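Local coordinates for ZmpA Glycopeptidase (Clostridium perfringens, PDB 6XSX), which probably cleaves the peptide backbone of glycosylated proteins as a metalloprotease of the M60 family, this chain being the catalytic module of a much longer protein, at residues 329-334 and 487-492; 400-405 and 429-434; 433-438 and 492-497; 452-457 and 466-471; 481-486 and 511-516. All blocks are in the same frame, centred on the assembly; numbering follows the deposited sequence.

Contact 1. Residues 329-334 and 487-492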
# COMPACT_ATOMS: atom_id res chain seq x y z
N LYS A 329 22.20 -11.92 11.50
CA LYS A 329 21.44 -12.76 12.41
C LYS A 329 21.24 -14.14 11.77
O LYS A 329 21.44 -15.16 12.43
CB LYS A 329 20.15 -12.05 12.85
CG LYS A 329 19.18 -12.87 13.69
CD LYS A 329 17.83 -12.19 13.91
CE LYS A 329 17.25 -11.62 12.63
NZ LYS A 329 15.95 -10.94 12.83
N VAL A 330 20.90 -14.18 10.47
CA VAL A 330 20.46 -15.41 9.82
C VAL A 330 21.66 -16.26 9.43
O VAL A 330 21.50 -17.44 9.13
CB VAL A 330 19.59 -15.17 8.57
CG1 VAL A 330 18.24 -14.55 8.89
CG2 VAL A 330 20.33 -14.37 7.51
N ALA A 331 22.86 -15.66 9.39
CA ALA A 331 24.02 -16.35 8.87
C ALA A 331 24.50 -17.44 9.84
O ALA A 331 24.91 -18.51 9.39
CB ALA A 331 25.11 -15.37 8.50
N LEU A 332 24.39 -17.18 11.15
CA LEU A 332 24.96 -18.05 12.17
C LEU A 332 24.32 -19.43 12.10
O LEU A 332 23.15 -19.55 11.74
CB LEU A 332 24.76 -17.41 13.55
CG LEU A 332 25.31 -15.99 13.73
CD1 LEU A 332 25.20 -15.55 15.18
CD2 LEU A 332 26.75 -15.88 13.23
N ASP A 333 25.09 -20.45 12.47
CA ASP A 333 24.66 -21.84 12.31
C ASP A 333 23.88 -22.33 13.54
O ASP A 333 23.07 -23.24 13.41
CB ASP A 333 25.80 -22.75 11.86
CG ASP A 333 26.06 -22.67 10.36
OD1 ASP A 333 25.08 -22.46 9.61
OD2 ASP A 333 27.24 -22.81 9.96
N ASP A 334 24.11 -21.72 14.71
CA ASP A 334 23.40 -22.12 15.91
C ASP A 334 22.22 -21.17 16.15
O ASP A 334 22.31 -20.25 16.97
CB ASP A 334 24.34 -22.26 17.11
N GLY A 487 35.65 -23.50 9.72
CA GLY A 487 34.61 -24.47 9.41
C GLY A 487 33.21 -24.06 9.88
O GLY A 487 32.27 -24.84 9.74
N LYS A 488 33.08 -22.85 10.44
CA LYS A 488 31.79 -22.35 10.91
C LYS A 488 31.46 -21.03 10.21
O LYS A 488 32.31 -20.14 10.12
CB LYS A 488 31.81 -22.21 12.44
N THR A 489 30.23 -20.91 9.71
CA THR A 489 29.74 -19.68 9.10
C THR A 489 29.70 -18.58 10.16
O THR A 489 29.08 -18.76 11.21
CB THR A 489 28.33 -19.88 8.52
OG1 THR A 489 28.33 -21.08 7.74
CG2 THR A 489 27.86 -18.73 7.66
N ILE A 490 30.36 -17.44 9.89
CA ILE A 490 30.42 -16.40 10.91
C ILE A 490 29.73 -15.12 10.44
O ILE A 490 29.56 -14.21 11.24
CB ILE A 490 31.86 -16.13 11.38
CG1 ILE A 490 32.78 -15.75 10.22
CG2 ILE A 490 32.40 -17.31 12.19
CD1 ILE A 490 34.00 -14.96 10.64
N GLY A 491 29.37 -15.05 9.15
CA GLY A 491 28.70 -13.85 8.67
C GLY A 491 28.25 -13.94 7.21
O GLY A 491 28.60 -14.87 6.49
N PHE A 492 27.45 -12.95 6.82
CA PHE A 492 27.12 -12.67 5.43
C PHE A 492 26.86 -11.18 5.31
O PHE A 492 26.08 -10.62 6.08
CB PHE A 492 25.85 -13.41 4.99
CG PHE A 492 25.44 -13.14 3.56
CD1 PHE A 492 24.69 -12.02 3.23
CD2 PHE A 492 25.80 -14.01 2.55
CE1 PHE A 492 24.31 -11.78 1.92
CE2 PHE A 492 25.42 -13.77 1.23
CZ PHE A 492 24.67 -12.66 0.92
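Asp-333 and Thr-489 meet where the end of helix 321-331 runs against strand 488-493, the edge strand of a four-stranded antiparallel sheet. Their side chains cross at about a right angle. Thr-489 OG1 donates to Asp-333 OD2 at 3.0 Å, reaching the syn side of the carboxylate but 34° out of its plane. The other carboxylate oxygen, OD1, forms a salt bridge with Arg-408, which holds the group between the strand and helix 403-408.

The threonine works with both branches. With OG1 beside the backbone N (chi1 -48°), CG2 is left to approach the helix end, where it lies 3.4 Å from Ala-331 O. Leu-332 starts away from the strand, but its CD2 curls back to 3.8 Å from Ile-490 O.

Further along, a classic beta bulge sets Ile-490 and Gly-491 together opposite Ile-483 of the neighbouring strand. Ala-331 settles beside it: its methyl points at the strand, with Ala-331 CB 3.7 Å from Gly-491 C. The same methyl continues onto the following residue, with Ala-331 CB 4.1 Å from Phe-492 CB.

Contact 2. Residues 400-405 and 429-434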
# COMPACT_ATOMS: atom_id res chain seq x y z
N LEU A 400 8.05 -26.06 -0.17
CA LEU A 400 9.38 -26.15 0.42
C LEU A 400 9.25 -26.16 1.93
O LEU A 400 8.33 -25.59 2.49
CB LEU A 400 10.24 -24.96 -0.03
CG LEU A 400 10.70 -24.97 -1.49
CD1 LEU A 400 11.29 -23.61 -1.88
CD2 LEU A 400 11.71 -26.09 -1.75
N ASP A 401 10.21 -26.82 2.60
CA ASP A 401 10.21 -26.81 4.05
C ASP A 401 10.92 -25.53 4.52
O ASP A 401 12.15 -25.49 4.58
CB ASP A 401 10.82 -28.09 4.62
CG ASP A 401 10.83 -28.12 6.13
OD1 ASP A 401 10.38 -27.14 6.75
OD2 ASP A 401 11.31 -29.11 6.68
N LEU A 402 10.12 -24.52 4.88
CA LEU A 402 10.66 -23.20 5.19
C LEU A 402 10.84 -22.99 6.69
O LEU A 402 11.04 -21.86 7.12
CB LEU A 402 9.77 -22.13 4.56
CG LEU A 402 9.76 -22.13 3.04
CD1 LEU A 402 8.84 -21.05 2.50
CD2 LEU A 402 11.17 -21.95 2.49
N SER A 403 10.83 -24.09 7.47
CA SER A 403 10.98 -23.97 8.92
C SER A 403 12.32 -23.33 9.28
O SER A 403 12.37 -22.40 10.09
CB SER A 403 10.77 -25.29 9.63
OG SER A 403 9.38 -25.59 9.73
N GLU A 404 13.41 -23.82 8.66
CA GLU A 404 14.75 -23.32 8.93
C GLU A 404 14.84 -21.83 8.58
O GLU A 404 15.38 -21.04 9.37
CB GLU A 404 15.80 -24.16 8.20
CG GLU A 404 17.19 -23.57 8.29
CD GLU A 404 18.29 -24.42 7.67
OE1 GLU A 404 19.47 -24.01 7.77
OE2 GLU A 404 17.96 -25.47 7.08
N HIS A 405 14.30 -21.45 7.42
CA HIS A 405 14.29 -20.07 6.95
C HIS A 405 13.76 -19.13 8.04
O HIS A 405 14.39 -18.13 8.39
CB HIS A 405 13.46 -19.95 5.65
CG HIS A 405 13.32 -18.56 5.13
ND1 HIS A 405 14.35 -17.91 4.47
CD2 HIS A 405 12.28 -17.69 5.17
CE1 HIS A 405 13.95 -16.69 4.14
NE2 HIS A 405 12.68 -16.54 4.55
N ASN A 429 18.67 -23.57 -1.66
CA ASN A 429 19.28 -22.25 -1.64
C ASN A 429 19.12 -21.67 -0.24
O ASN A 429 18.10 -21.88 0.41
CB ASN A 429 18.59 -21.26 -2.58
CG ASN A 429 18.52 -21.72 -4.03
OD1 ASN A 429 17.64 -22.50 -4.40
ND2 ASN A 429 19.43 -21.22 -4.85
N LYS A 430 20.13 -20.90 0.20
CA LYS A 430 20.05 -20.19 1.46
C LYS A 430 19.20 -18.93 1.27
O LYS A 430 19.73 -17.82 1.13
CB LYS A 430 21.45 -19.94 2.02
CG LYS A 430 22.28 -21.21 2.20
CD LYS A 430 23.54 -20.99 3.04
CE LYS A 430 24.34 -22.26 3.27
NZ LYS A 430 25.64 -21.96 3.91
N LEU A 431 17.88 -19.11 1.25
CA LEU A 431 16.95 -18.06 0.87
C LEU A 431 17.07 -16.88 1.83
O LEU A 431 16.73 -15.76 1.46
CB LEU A 431 15.53 -18.63 0.86
CG LEU A 431 15.26 -19.79 -0.11
CD1 LEU A 431 13.83 -20.28 0.05
CD2 LEU A 431 15.51 -19.37 -1.56
N TRP A 432 17.59 -17.12 3.05
CA TRP A 432 17.70 -16.06 4.04
C TRP A 432 18.82 -15.08 3.70
O TRP A 432 19.01 -14.10 4.42
CB TRP A 432 17.88 -16.63 5.46
CG TRP A 432 18.88 -17.75 5.52
CD1 TRP A 432 20.21 -17.65 5.80
CD2 TRP A 432 18.62 -19.14 5.26
NE1 TRP A 432 20.80 -18.89 5.75
CE2 TRP A 432 19.85 -19.82 5.42
CE3 TRP A 432 17.48 -19.88 4.91
CZ2 TRP A 432 19.97 -21.20 5.25
CZ3 TRP A 432 17.60 -21.24 4.73
CH2 TRP A 432 18.82 -21.89 4.90
N TYR A 433 19.55 -15.31 2.60
CA TYR A 433 20.54 -14.34 2.16
C TYR A 433 19.92 -13.34 1.17
O TYR A 433 20.60 -12.41 0.74
CB TYR A 433 21.77 -15.01 1.54
CG TYR A 433 22.69 -15.76 2.49
CD1 TYR A 433 22.73 -15.46 3.85
CD2 TYR A 433 23.56 -16.73 2.02
CE1 TYR A 433 23.56 -16.15 4.72
CE2 TYR A 433 24.40 -17.42 2.88
CZ TYR A 433 24.41 -17.13 4.23
OH TYR A 433 25.23 -17.80 5.09
N ALA A 434 18.64 -13.52 0.80
CA ALA A 434 17.99 -12.60 -0.12
C ALA A 434 18.06 -11.17 0.42
O ALA A 434 17.91 -10.97 1.63
CB ALA A 434 16.55 -12.99 -0.38
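Glu-404 OE1 forms a salt bridge with Arg-408 and at the same time lies 3.6 Å from Trp-432 CH2; the second carboxylate oxygen, OE2, pairs with Lys-426. Salt bridges thus hold both oxygens, and the carboxylate plane is tilted 28° from the indole, which OE1 approaches obliquely. The glutamate chain is extended, with CG anti to the backbone N (chi1 172°), which carries its acid end out to the six-membered half of the indole.

His-405 and Trp-432 run alongside one another, pointing opposite ways. The imidazole ND1 approaches the indole at its edge, in the indole plane, 3.7 Å from CE3, while Trp-432 N lies in the imidazole plane, 3.6 Å from ND1. ND1 is buried and has no bonding partner in the model, whereas NE2 bonds to Pro-354 O, which probably leaves the ring neutral with its proton on NE2. Lys-430 CA sits over one indole face, 3.8 Å above the plane. Nearby, Leu-402 CD2 meets Leu-431 CD1 at 4.0 Å, the two leucines crossing at about a right angle.

Leu-402 is the N-cap of helix 403-408, and Leu-431 to Tyr-433 form a 3-10 turn. Both pack on helix 347-361, Leu-402 on Leu-358 and Leu-431 on Tyr-361, while helix 383-398 packs on Leu-402 through Ala-394.

Contact 3. Residues 433-438 and 492-497. With EDO (1,2-ethanediol), chain E.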
# COMPACT_ATOMS: atom_id res chain seq x y z
N TYR A 433 19.55 -15.31 2.60
CA TYR A 433 20.54 -14.34 2.16
C TYR A 433 19.92 -13.34 1.17
O TYR A 433 20.60 -12.41 0.74
CB TYR A 433 21.77 -15.01 1.54
CG TYR A 433 22.69 -15.76 2.49
CD1 TYR A 433 22.73 -15.46 3.85
CD2 TYR A 433 23.56 -16.73 2.02
CE1 TYR A 433 23.56 -16.15 4.72
CE2 TYR A 433 24.40 -17.42 2.88
CZ TYR A 433 24.41 -17.13 4.23
OH TYR A 433 25.23 -17.80 5.09
N ALA A 434 18.64 -13.52 0.80
CA ALA A 434 17.99 -12.60 -0.12
C ALA A 434 18.06 -11.17 0.42
O ALA A 434 17.91 -10.97 1.63
CB ALA A 434 16.55 -12.99 -0.38
N ASN A 435 18.29 -10.22 -0.48
CA ASN A 435 18.32 -8.80 -0.15
C ASN A 435 18.05 -7.98 -1.41
O ASN A 435 18.02 -8.52 -2.51
CB ASN A 435 19.61 -8.41 0.59
CG ASN A 435 20.83 -8.45 -0.30
OD1 ASN A 435 21.05 -7.54 -1.09
ND2 ASN A 435 21.63 -9.51 -0.20
N ASP A 436 17.85 -6.67 -1.23
CA ASP A 436 17.42 -5.75 -2.26
C ASP A 436 18.37 -5.71 -3.46
O ASP A 436 17.93 -5.33 -4.55
CB ASP A 436 17.14 -4.34 -1.71
CG ASP A 436 15.96 -4.30 -0.75
OD1 ASP A 436 15.14 -5.22 -0.77
OD2 ASP A 436 15.89 -3.35 0.04
N LYS A 437 19.64 -6.11 -3.30
CA LYS A 437 20.56 -6.11 -4.43
C LYS A 437 20.02 -6.98 -5.58
O LYS A 437 20.32 -6.72 -6.74
CB LYS A 437 21.98 -6.52 -4.04
CG LYS A 437 22.69 -5.53 -3.12
CD LYS A 437 24.20 -5.60 -3.21
CE LYS A 437 24.72 -5.25 -4.58
NZ LYS A 437 26.19 -5.41 -4.65
N MET A 438 19.18 -7.96 -5.23
CA MET A 438 18.63 -8.90 -6.20
C MET A 438 17.84 -8.17 -7.30
O MET A 438 17.81 -8.65 -8.42
CB MET A 438 17.74 -9.95 -5.53
CG MET A 438 18.51 -10.99 -4.72
SD MET A 438 17.41 -11.95 -3.63
CE MET A 438 16.45 -12.82 -4.86
N PHE A 492 27.45 -12.95 6.82
CA PHE A 492 27.12 -12.67 5.43
C PHE A 492 26.86 -11.18 5.31
O PHE A 492 26.08 -10.62 6.08
CB PHE A 492 25.85 -13.41 4.99
CG PHE A 492 25.44 -13.14 3.56
CD1 PHE A 492 24.69 -12.02 3.23
CD2 PHE A 492 25.80 -14.01 2.55
CE1 PHE A 492 24.31 -11.78 1.92
CE2 PHE A 492 25.42 -13.77 1.23
CZ PHE A 492 24.67 -12.66 0.92
N THR A 493 27.50 -10.56 4.32
CA THR A 493 27.30 -9.14 4.08
C THR A 493 26.98 -8.93 2.61
O THR A 493 27.52 -9.63 1.75
CB THR A 493 28.52 -8.32 4.50
OG1 THR A 493 28.17 -6.96 4.25
CG2 THR A 493 29.77 -8.69 3.73
N SER A 494 26.10 -7.96 2.35
CA SER A 494 25.78 -7.55 0.99
C SER A 494 26.76 -6.47 0.54
O SER A 494 26.65 -5.96 -0.57
CB SER A 494 24.34 -7.11 0.88
OG SER A 494 24.12 -5.86 1.53
N THR A 495 27.76 -6.14 1.38
CA THR A 495 28.74 -5.12 1.06
C THR A 495 30.05 -5.77 0.60
O THR A 495 30.16 -7.00 0.58
CB THR A 495 28.99 -4.17 2.25
OG1 THR A 495 29.77 -4.89 3.22
CG2 THR A 495 27.72 -3.64 2.87
N ASN A 496 31.03 -4.93 0.24
CA ASN A 496 32.34 -5.37 -0.23
C ASN A 496 33.31 -5.54 0.94
O ASN A 496 34.50 -5.70 0.71
CB ASN A 496 32.93 -4.42 -1.29
CG ASN A 496 33.16 -3.01 -0.80
OD1 ASN A 496 33.14 -2.73 0.40
ND2 ASN A 496 33.38 -2.09 -1.72
N ASN A 497 32.83 -5.53 2.19
CA ASN A 497 33.75 -5.65 3.30
C ASN A 497 33.08 -6.30 4.51
O ASN A 497 31.94 -6.00 4.82
CB ASN A 497 34.36 -4.29 3.68
CG ASN A 497 35.53 -4.42 4.63
OD1 ASN A 497 35.35 -4.40 5.84
ND2 ASN A 497 36.72 -4.61 4.09
C1 EDO E . 28.57 -7.57 -2.40
O1 EDO E . 27.30 -7.31 -2.98
C2 EDO E . 29.57 -6.49 -2.59
O2 EDO E . 29.24 -5.61 -3.63
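The rings of Tyr-433 and Phe-492 form an offset stack, centroids 4.0 Å apart and planes 12° from parallel. Phe-492 CD2 lies over the centre of the tyrosine ring, and Tyr-433 CG is displaced toward the rim of the phenylalanine. Tyr-433 CB adds a CH-pi contact over the same phenylalanine face. At the phenylalanine edge stands Asn-435 ND2, 4.1 Å from CE1, with the amide plane turned 54° from the ring. Tyr-516 meets the tyrosine edge-to-face.

The amide of Asn-435 is held from both ends. ND2 donates to Tyr-433 O at 3.2 Å and to Ile-479 O, and OD1 accepts from Lys-437 N at 3.0 Å. This orientation lays the amide on Ser-494 CB, 3.8 Å from ND2, while Ser-494 OG turns to Glu-323.

Lys-437 CD lies 3.6 Å from Ser-494 O, and the bend at chi3 (62°) then carries NZ to a 1,2-ethanediol, probably from the crystallisation liquor. Its O1 bridges the segments, accepting from Lys-437 NZ and donating to Ser-494 O.

Beyond the stack the strand leaves through ST turns at Thr-493 and Thr-495. In the opposing loop Asn-435 N makes a weak bond to Met-438 SD, and these two residues form the capping box that starts helix 437-440.

Contact 4. Residues 452-457 and 466-471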
# COMPACT_ATOMS: atom_id res chain seq x y z
N PHE A 452 36.55 -13.98 -8.03
CA PHE A 452 36.53 -13.04 -6.92
C PHE A 452 37.63 -13.42 -5.93
O PHE A 452 38.09 -14.55 -5.91
CB PHE A 452 35.15 -13.00 -6.25
CG PHE A 452 34.80 -14.18 -5.39
CD1 PHE A 452 34.90 -14.10 -4.00
CD2 PHE A 452 34.39 -15.38 -5.95
CE1 PHE A 452 34.57 -15.20 -3.21
CE2 PHE A 452 34.08 -16.47 -5.15
CZ PHE A 452 34.17 -16.38 -3.78
N GLU A 453 38.03 -12.44 -5.11
CA GLU A 453 39.12 -12.61 -4.17
C GLU A 453 38.76 -11.90 -2.87
O GLU A 453 37.92 -11.01 -2.87
CB GLU A 453 40.40 -11.99 -4.73
CG GLU A 453 40.89 -12.67 -6.00
CD GLU A 453 42.19 -12.12 -6.56
OE1 GLU A 453 42.28 -10.88 -6.73
OE2 GLU A 453 43.12 -12.93 -6.81
N ALA A 454 39.44 -12.30 -1.79
CA ALA A 454 39.33 -11.65 -0.49
C ALA A 454 40.72 -11.32 0.03
O ALA A 454 41.66 -12.09 -0.18
CB ALA A 454 38.60 -12.55 0.48
N GLU A 455 40.83 -10.20 0.74
CA GLU A 455 42.09 -9.78 1.34
C GLU A 455 41.82 -9.36 2.78
O GLU A 455 40.91 -8.58 3.04
CB GLU A 455 42.67 -8.61 0.54
CG GLU A 455 44.00 -8.11 1.07
CD GLU A 455 44.61 -6.95 0.30
OE1 GLU A 455 44.02 -5.85 0.32
OE2 GLU A 455 45.67 -7.15 -0.32
N ALA A 456 42.62 -9.89 3.73
CA ALA A 456 42.45 -9.55 5.13
C ALA A 456 43.56 -8.60 5.59
O ALA A 456 44.70 -8.73 5.15
CB ALA A 456 42.41 -10.80 5.97
N LYS A 457 43.21 -7.63 6.44
CA LYS A 457 44.17 -6.77 7.12
C LYS A 457 43.73 -6.64 8.57
O LYS A 457 42.54 -6.67 8.86
CB LYS A 457 44.24 -5.39 6.45
N ILE A 466 38.16 -7.96 6.16
CA ILE A 466 38.22 -8.72 4.92
C ILE A 466 37.49 -7.93 3.84
O ILE A 466 36.29 -7.69 3.97
CB ILE A 466 37.61 -10.12 5.11
CG1 ILE A 466 38.17 -10.82 6.36
CG2 ILE A 466 37.77 -10.96 3.85
CD1 ILE A 466 37.38 -12.02 6.83
N SER A 467 38.23 -7.52 2.80
CA SER A 467 37.61 -6.84 1.66
C SER A 467 37.46 -7.81 0.49
O SER A 467 38.26 -8.75 0.36
CB SER A 467 38.36 -5.60 1.27
OG SER A 467 39.51 -5.92 0.49
N PHE A 468 36.45 -7.56 -0.34
CA PHE A 468 36.08 -8.45 -1.43
C PHE A 468 36.17 -7.71 -2.76
O PHE A 468 35.70 -6.59 -2.88
CB PHE A 468 34.64 -8.94 -1.25
CG PHE A 468 34.40 -9.59 0.09
CD1 PHE A 468 35.12 -10.73 0.45
CD2 PHE A 468 33.49 -9.06 0.99
CE1 PHE A 468 34.91 -11.33 1.69
CE2 PHE A 468 33.29 -9.67 2.22
CZ PHE A 468 33.99 -10.80 2.56
N ASP A 469 36.79 -8.37 -3.74
CA ASP A 469 36.86 -7.86 -5.10
C ASP A 469 36.30 -8.94 -6.03
O ASP A 469 36.46 -10.13 -5.75
CB ASP A 469 38.28 -7.42 -5.44
CG ASP A 469 38.92 -6.55 -4.36
OD1 ASP A 469 38.74 -5.31 -4.43
OD2 ASP A 469 39.57 -7.11 -3.45
N ILE A 470 35.64 -8.52 -7.11
CA ILE A 470 34.99 -9.41 -8.07
C ILE A 470 35.24 -8.89 -9.48
O ILE A 470 35.40 -7.69 -9.69
CB ILE A 470 33.48 -9.54 -7.77
CG1 ILE A 470 32.88 -10.82 -8.37
CG2 ILE A 470 32.73 -8.30 -8.24
CD1 ILE A 470 31.37 -10.96 -8.18
N ASP A 471 35.26 -9.82 -10.46
CA ASP A 471 35.48 -9.49 -11.86
C ASP A 471 34.39 -8.56 -12.38
O ASP A 471 33.24 -8.61 -11.94
CB ASP A 471 35.60 -10.74 -12.75
CG ASP A 471 34.31 -11.53 -12.89
OD1 ASP A 471 34.00 -12.31 -11.97
OD2 ASP A 471 33.62 -11.35 -13.93
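Phe-452 sets CG between its backbone N and carbonyl carbon (chi1 75°), which swings the ring away from the partner strand and leaves CB as the touching atom. Ile-470 answers with CG1 anti to the backbone N (chi1 -159°), bringing that methylene to 3.8 Å from Phe-452 CB. Two residues on, Ala-454 CB fits between two neighbours of the opposite strand. Ile-466 places CG2 3.8 Å from it, and Phe-468 CD1 stands 3.9 Å off, its ring approached obliquely. The row of apolar contacts ends with Ala-456 CB against Ile-466 CG1.

These strands are the two arms of an antiparallel beta hairpin, whose short segments run at 157° to each other. Glu-453/Asp-469 and Glu-455/Ser-467 are the hydrogen-bonded pairs; Glu-453 N to Asp-469 O measures 2.9 Å, and Asp-469 N returns to Glu-453 O. CA-H groups of the non-hydrogen-bonded residues lean on carbonyls of the adjacent hydrogen-bonded pairs, with Ala-454 CA 3.2 Å from Ser-467 O. The face of Phe-452, Ala-454, Ala-456, Ile-466, Phe-468 and Ile-470 packs on the four-stranded sheet opposite, where Phe-468 stacks on Tyr-481 and Phe-452 touches Ile-513 and Ala-515. The two sheets make a beta sandwich whose strand order resembles a fibronectin type III domain.

The other face is polar and largely open to solvent. It holds Glu-453, Glu-455, Ser-467 and Asp-469; Ser-467 OG approaches Glu-455 CB to 4.2 Å.

Contact 5. Residues 481-486 and 511-516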
# COMPACT_ATOMS: atom_id res chain seq x y z
N TYR A 481 28.45 -11.80 0.20
CA TYR A 481 29.47 -12.81 0.45
C TYR A 481 29.24 -13.40 1.83
O TYR A 481 29.01 -12.68 2.80
CB TYR A 481 30.88 -12.21 0.40
CG TYR A 481 31.24 -11.57 -0.92
CD1 TYR A 481 31.91 -12.29 -1.90
CD2 TYR A 481 30.90 -10.25 -1.20
CE1 TYR A 481 32.24 -11.72 -3.12
CE2 TYR A 481 31.22 -9.67 -2.42
CZ TYR A 481 31.89 -10.41 -3.38
OH TYR A 481 32.22 -9.83 -4.58
N GLU A 482 29.30 -14.73 1.88
CA GLU A 482 29.23 -15.46 3.13
C GLU A 482 30.65 -15.75 3.61
O GLU A 482 31.50 -16.23 2.85
CB GLU A 482 28.44 -16.74 2.88
CG GLU A 482 28.51 -17.71 4.05
CD GLU A 482 28.08 -19.11 3.65
OE1 GLU A 482 28.89 -19.81 3.01
OE2 GLU A 482 26.91 -19.47 3.94
N ILE A 483 30.88 -15.48 4.90
CA ILE A 483 32.20 -15.63 5.50
C ILE A 483 32.16 -16.79 6.49
O ILE A 483 31.36 -16.78 7.42
CB ILE A 483 32.65 -14.32 6.19
CG1 ILE A 483 32.63 -13.13 5.23
CG2 ILE A 483 34.02 -14.50 6.84
CD1 ILE A 483 31.34 -12.35 5.23
N SER A 484 33.03 -17.78 6.27
CA SER A 484 33.23 -18.89 7.18
C SER A 484 34.62 -18.80 7.81
O SER A 484 35.55 -18.31 7.18
CB SER A 484 33.05 -20.21 6.48
OG SER A 484 31.67 -20.45 6.25
N ARG A 485 34.74 -19.24 9.07
CA ARG A 485 36.02 -19.31 9.75
C ARG A 485 36.13 -20.65 10.48
O ARG A 485 35.19 -21.06 11.15
CB ARG A 485 36.23 -18.15 10.73
CG ARG A 485 37.64 -18.08 11.30
CD ARG A 485 37.84 -17.18 12.51
NE ARG A 485 37.00 -17.57 13.63
CZ ARG A 485 36.07 -16.79 14.19
NH1 ARG A 485 35.87 -15.56 13.75
NH2 ARG A 485 35.36 -17.25 15.21
N ASP A 486 37.28 -21.32 10.31
CA ASP A 486 37.57 -22.59 10.95
C ASP A 486 36.35 -23.52 10.87
O ASP A 486 36.02 -24.20 11.84
CB ASP A 486 38.10 -22.41 12.38
CG ASP A 486 39.15 -21.33 12.54
OD1 ASP A 486 40.01 -21.20 11.64
OD2 ASP A 486 39.11 -20.61 13.57
N TYR A 511 39.97 -19.01 6.63
CA TYR A 511 38.73 -18.37 6.21
C TYR A 511 38.26 -18.95 4.88
O TYR A 511 39.07 -19.35 4.04
CB TYR A 511 38.90 -16.85 6.11
CG TYR A 511 38.95 -16.10 7.42
CD1 TYR A 511 37.80 -15.76 8.11
CD2 TYR A 511 40.16 -15.68 7.95
CE1 TYR A 511 37.84 -15.05 9.30
CE2 TYR A 511 40.23 -14.98 9.15
CZ TYR A 511 39.07 -14.66 9.82
OH TYR A 511 39.13 -13.97 11.00
N SER A 512 36.93 -18.97 4.69
CA SER A 512 36.32 -19.47 3.47
C SER A 512 35.16 -18.58 3.05
O SER A 512 34.21 -18.41 3.82
CB SER A 512 35.89 -20.90 3.63
OG SER A 512 35.43 -21.42 2.40
N ILE A 513 35.25 -18.03 1.83
CA ILE A 513 34.34 -17.00 1.35
C ILE A 513 33.55 -17.54 0.16
O ILE A 513 34.13 -18.04 -0.82
CB ILE A 513 35.12 -15.73 0.94
CG1 ILE A 513 36.13 -15.28 2.01
CG2 ILE A 513 34.17 -14.61 0.54
CD1 ILE A 513 35.51 -14.82 3.32
N VAL A 514 32.22 -17.42 0.24
CA VAL A 514 31.34 -17.87 -0.82
C VAL A 514 30.48 -16.68 -1.26
O VAL A 514 29.76 -16.10 -0.45
CB VAL A 514 30.49 -19.06 -0.35
CG1 VAL A 514 29.48 -19.52 -1.39
CG2 VAL A 514 31.36 -20.24 0.10
N ALA A 515 30.58 -16.32 -2.55
CA ALA A 515 29.82 -15.22 -3.13
C ALA A 515 28.45 -15.74 -3.57
O ALA A 515 28.32 -16.91 -3.91
CB ALA A 515 30.58 -14.61 -4.28
N TYR A 516 27.43 -14.87 -3.54
CA TYR A 516 26.07 -15.27 -3.88
C TYR A 516 25.53 -14.35 -4.97
O TYR A 516 25.78 -13.15 -4.92
CB TYR A 516 25.15 -15.26 -2.66
CG TYR A 516 25.21 -16.53 -1.87
CD1 TYR A 516 26.25 -16.78 -0.99
CD2 TYR A 516 24.23 -17.50 -2.01
CE1 TYR A 516 26.31 -17.96 -0.26
CE2 TYR A 516 24.27 -18.68 -1.29
CZ TYR A 516 25.32 -18.91 -0.42
OH TYR A 516 25.37 -20.07 0.30
O HOH W 1 31.41 -19.41 3.65
O HOH W 2 27.48 -21.14 1.18
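Strands 478-485 and 511-517 are the central antiparallel pair of the four-stranded sheet in a C-terminal beta sandwich, and Tyr-481 and Ala-515 begin its inward face. The alanine CB lies 3.5 Å from Tyr-481 CE1. Next along that face, Ile-483 and Ile-513 lie side by side, CG2 of the first 3.8 Å from CD1 of the second. Arg-485 and Tyr-511 also run alongside. Arg-485 CG is over one face of the phenol ring, 4.0 Å from its centroid in a CH-pi contact; beyond the bend at chi3 (59°) the guanidinium plane stands at 86° to the ring. Asp-500 collects both ends, with a salt bridge to Arg-485 NH1 and a hydrogen bond from Tyr-511 OH.

Backbone bonds join Glu-482 to Val-514 and Ser-484 to Ser-512; Glu-482 N to Val-514 O is 2.7 Å and nearly straight at 174°.

The other face is dominated by the buried Glu-482, extended beside Val-514. Its OE2 takes a salt bridge from Lys-430 and a hydrogen bond from Tyr-433 OH. Its OE1 is hydrated: one water lies at 2.6 Å, bonded also to Ser-484 OG and Ser-512 O, and a second, donating to Glu-482 OE1 at 2.7 Å, bridges to Tyr-516 OH.

Contacts 4 and 5 build the C-terminal sandwich, one pairing strands in each sheet; their apolar faces meet in its core, while contact 4 lies at the surface with a charged outer side. Contacts 1 and 3 both use strand 488-493, sharing Phe-492, and fasten the edge of the sandwich to the helical part of the chain: contact 1 through a partly exposed hydroxyl-carboxylate bond and an alanine packed on the bulged strand, contact 3 through buried aromatic stacking. Contact 2 is buried among helices and makes its packing without bonds across its segments. It joins contact 3 through Tyr-433 and reaches contact 5 where Lys-430 NZ and Tyr-433 OH both meet Glu-482 OE2.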